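Local coordinates for protein cytochrome c55X (Pseudomonas aeruginosa PAO1, PDB 6TP9) that carries a covalently bound heme c as a small periplasmic electron-transfer cytochrome associated with heme d1 biosynthesis, and forms a domain-swapped dimer in crystals, at the interface of chains A and B. Sequence-based numbering; all coordinates share one arbitrary frame. Chains: chain A/B, Cytochrome c55X.

The interface of chains A and B. Residues chain A 21, 29-35; chain B 28-33, 90.
Directly after the heme-binding CXXCH motif, the segments that follow it in the two chains, probably the hinges of the domain swap, run antiparallel and pair as a short two-stranded ladder, centred on the bridge between A:Arg31 and B:Arg31. The amide N of A:Arg31 gives a 2.8 Å hydrogen bond to B:Arg31 O, nearly along the C=O axis, and B:Arg31 N returns one of 3.0 Å to A:Arg31 O, straighter at the hydrogen (163°). B:Arg31 buries most surface here. Extended at chi2 and bent at chi3, its aliphatic stem crosses A:Thr33 obliquely, CD lying 3.9 Å from A:Gly34 CA. A:Thr33 sets OG1 anti to its backbone N (chi1 174°), so that CG2 takes the crowded position and meets B:Thr33 CG2 at 4.1 Å. B:Thr33 is turned differently: with chi1 at 67°, OG1 reaches a lone pair of A:Gly29 O in the carbonyl plane (3.2 Å), while its own N binds the same oxygen from above that plane. On the opposite face, leucines close the ladder: A:Leu32 and B:Leu30 lie side by side, CD1 to CD2 at 3.7 Å, and A:Leu30 crosses B:Leu32 obliquely, with B:Ile90 and A:Leu21 nearby. By tying these segments together just beyond the heme attachment helices, this contact probably stabilises the domain-swapped dimer.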
loop_
_atom_site.group_PDB
_atom_site.type_symbol
_atom_site.label_atom_id
_atom_site.label_comp_id
_atom_site.label_asym_id
_atom_site.label_seq_id
_atom_site.Cartn_x
_atom_site.Cartn_y
_atom_site.Cartn_z
ATOM N N LEU A 21 3.685 -1.238 -4.649
ATOM C CA LEU A 21 2.463 -1.145 -3.866
ATOM C C LEU A 21 1.645 -2.429 -3.925
ATOM O O LEU A 21 1.047 -2.823 -2.918
ATOM C CB LEU A 21 1.638 0.049 -4.346
ATOM C CG LEU A 21 2.360 1.383 -4.135
ATOM C CD1 LEU A 21 1.615 2.536 -4.776
ATOM C CD2 LEU A 21 2.558 1.641 -2.647
ATOM N N GLY A 29 3.456 -5.857 3.860
ATOM C CA GLY A 29 2.392 -5.270 4.649
ATOM C C GLY A 29 2.037 -3.834 4.326
ATOM O O GLY A 29 2.154 -2.958 5.188
ATOM N N LEU A 30 1.589 -3.576 3.101
ATOM C CA LEU A 30 1.080 -2.253 2.768
ATOM C C LEU A 30 -0.189 -1.969 3.565
ATOM O O LEU A 30 -1.072 -2.824 3.684
ATOM C CB LEU A 30 0.798 -2.145 1.271
ATOM C CG LEU A 30 0.345 -0.766 0.782
ATOM C CD1 LEU A 30 1.444 0.276 0.943
ATOM C CD2 LEU A 30 -0.107 -0.841 -0.667
ATOM N N ARG A 31 -0.267 -0.762 4.118
ATOM C CA ARG A 31 -1.399 -0.340 4.927
ATOM C C ARG A 31 -1.694 1.122 4.628
ATOM O O ARG A 31 -0.819 1.874 4.195
ATOM C CB ARG A 31 -1.129 -0.506 6.430
ATOM C CG ARG A 31 -0.879 -1.930 6.885
ATOM C CD ARG A 31 -2.152 -2.764 6.862
ATOM N NE ARG A 31 -1.947 -4.023 6.151
ATOM C CZ ARG A 31 -1.572 -5.165 6.720
ATOM N NH1 ARG A 31 -1.362 -5.235 8.027
ATOM N NH2 ARG A 31 -1.410 -6.248 5.973
ATOM N N LEU A 32 -2.942 1.523 4.868
ATOM C CA LEU A 32 -3.329 2.929 4.752
ATOM C C LEU A 32 -3.208 3.560 6.133
ATOM O O LEU A 32 -4.133 3.519 6.946
ATOM C CB LEU A 32 -4.735 3.073 4.187
ATOM C CG LEU A 32 -4.816 3.119 2.661
ATOM C CD1 LEU A 32 -4.527 1.753 2.062
ATOM C CD2 LEU A 32 -6.177 3.633 2.213
ATOM N N THR A 33 -2.046 4.149 6.397
ATOM C CA THR A 33 -1.775 4.793 7.673
ATOM C C THR A 33 -0.582 5.720 7.493
ATOM O O THR A 33 0.165 5.615 6.517
ATOM C CB THR A 33 -1.509 3.761 8.778
ATOM O OG1 THR A 33 -1.104 4.431 9.978
ATOM C CG2 THR A 33 -0.430 2.774 8.353
ATOM N N GLY A 34 -0.420 6.638 8.441
ATOM C CA GLY A 34 0.675 7.581 8.403
ATOM C C GLY A 34 0.397 8.866 7.656
ATOM O O GLY A 34 1.287 9.724 7.579
ATOM N N GLY A 35 -0.799 9.028 7.090
ATOM C CA GLY A 35 -1.177 10.274 6.465
ATOM C C GLY A 35 -1.783 11.236 7.468
ATOM O O GLY A 35 -1.921 10.943 8.655
ATOM N N HIS B 28 -5.296 9.205 3.987
ATOM C CA HIS B 28 -5.025 8.198 5.003
ATOM C C HIS B 28 -3.593 7.680 4.969
ATOM O O HIS B 28 -3.215 6.894 5.846
ATOM C CB HIS B 28 -6.005 7.028 4.850
ATOM C CG HIS B 28 -7.426 7.385 5.166
ATOM N ND1 HIS B 28 -7.933 7.354 6.447
ATOM C CD2 HIS B 28 -8.446 7.781 4.368
ATOM C CE1 HIS B 28 -9.203 7.716 6.426
ATOM N NE2 HIS B 28 -9.539 7.981 5.176
ATOM N N GLY B 29 -2.790 8.100 3.991
ATOM C CA GLY B 29 -1.392 7.723 3.924
ATOM C C GLY B 29 -1.156 6.294 3.478
ATOM O O GLY B 29 -2.066 5.463 3.531
ATOM N N LEU B 30 0.068 6.002 3.033
ATOM C CA LEU B 30 0.480 4.653 2.664
ATOM C C LEU B 30 1.799 4.330 3.350
ATOM O O LEU B 30 2.743 5.125 3.293
ATOM C CB LEU B 30 0.640 4.505 1.146
ATOM C CG LEU B 30 -0.619 4.577 0.283
ATOM C CD1 LEU B 30 -0.233 4.497 -1.183
ATOM C CD2 LEU B 30 -1.597 3.472 0.637
ATOM N N ARG B 31 1.867 3.161 3.985
ATOM C CA ARG B 31 3.078 2.716 4.654
ATOM C C ARG B 31 3.217 1.209 4.514
ATOM O O ARG B 31 2.222 0.481 4.518
ATOM C CB ARG B 31 3.075 3.100 6.140
ATOM C CG ARG B 31 3.657 4.476 6.411
ATOM C CD ARG B 31 3.414 4.930 7.841
ATOM N NE ARG B 31 4.337 4.332 8.803
ATOM C CZ ARG B 31 5.599 4.718 8.975
ATOM N NH1 ARG B 31 6.110 5.695 8.236
ATOM N NH2 ARG B 31 6.355 4.120 9.884
ATOM N N LEU B 32 4.465 0.755 4.390
ATOM C CA LEU B 32 4.791 -0.665 4.337
ATOM C C LEU B 32 5.184 -1.094 5.748
ATOM O O LEU B 32 6.354 -1.131 6.114
ATOM C CB LEU B 32 5.913 -0.910 3.334
ATOM C CG LEU B 32 5.521 -0.594 1.891
ATOM C CD1 LEU B 32 6.744 -0.369 1.028
ATOM C CD2 LEU B 32 4.670 -1.722 1.336
ATOM N N THR B 33 4.168 -1.424 6.550
ATOM C CA THR B 33 4.364 -1.719 7.965
ATOM C C THR B 33 4.827 -3.145 8.223
ATOM O O THR B 33 5.041 -3.507 9.386
ATOM C CB THR B 33 3.067 -1.461 8.736
ATOM O OG1 THR B 33 2.070 -2.408 8.329
ATOM C CG2 THR B 33 2.563 -0.050 8.470
ATOM N N ILE B 90 6.240 6.635 -1.091
ATOM C CA ILE B 90 5.805 5.491 -1.885
ATOM C C ILE B 90 4.456 5.717 -2.549
ATOM O O ILE B 90 3.988 4.842 -3.292
ATOM C CB ILE B 90 5.743 4.200 -1.041
ATOM C CG1 ILE B 90 4.783 4.366 0.137
ATOM C CG2 ILE B 90 7.129 3.816 -0.550
ATOM C CD1 ILE B 90 4.284 3.052 0.687
#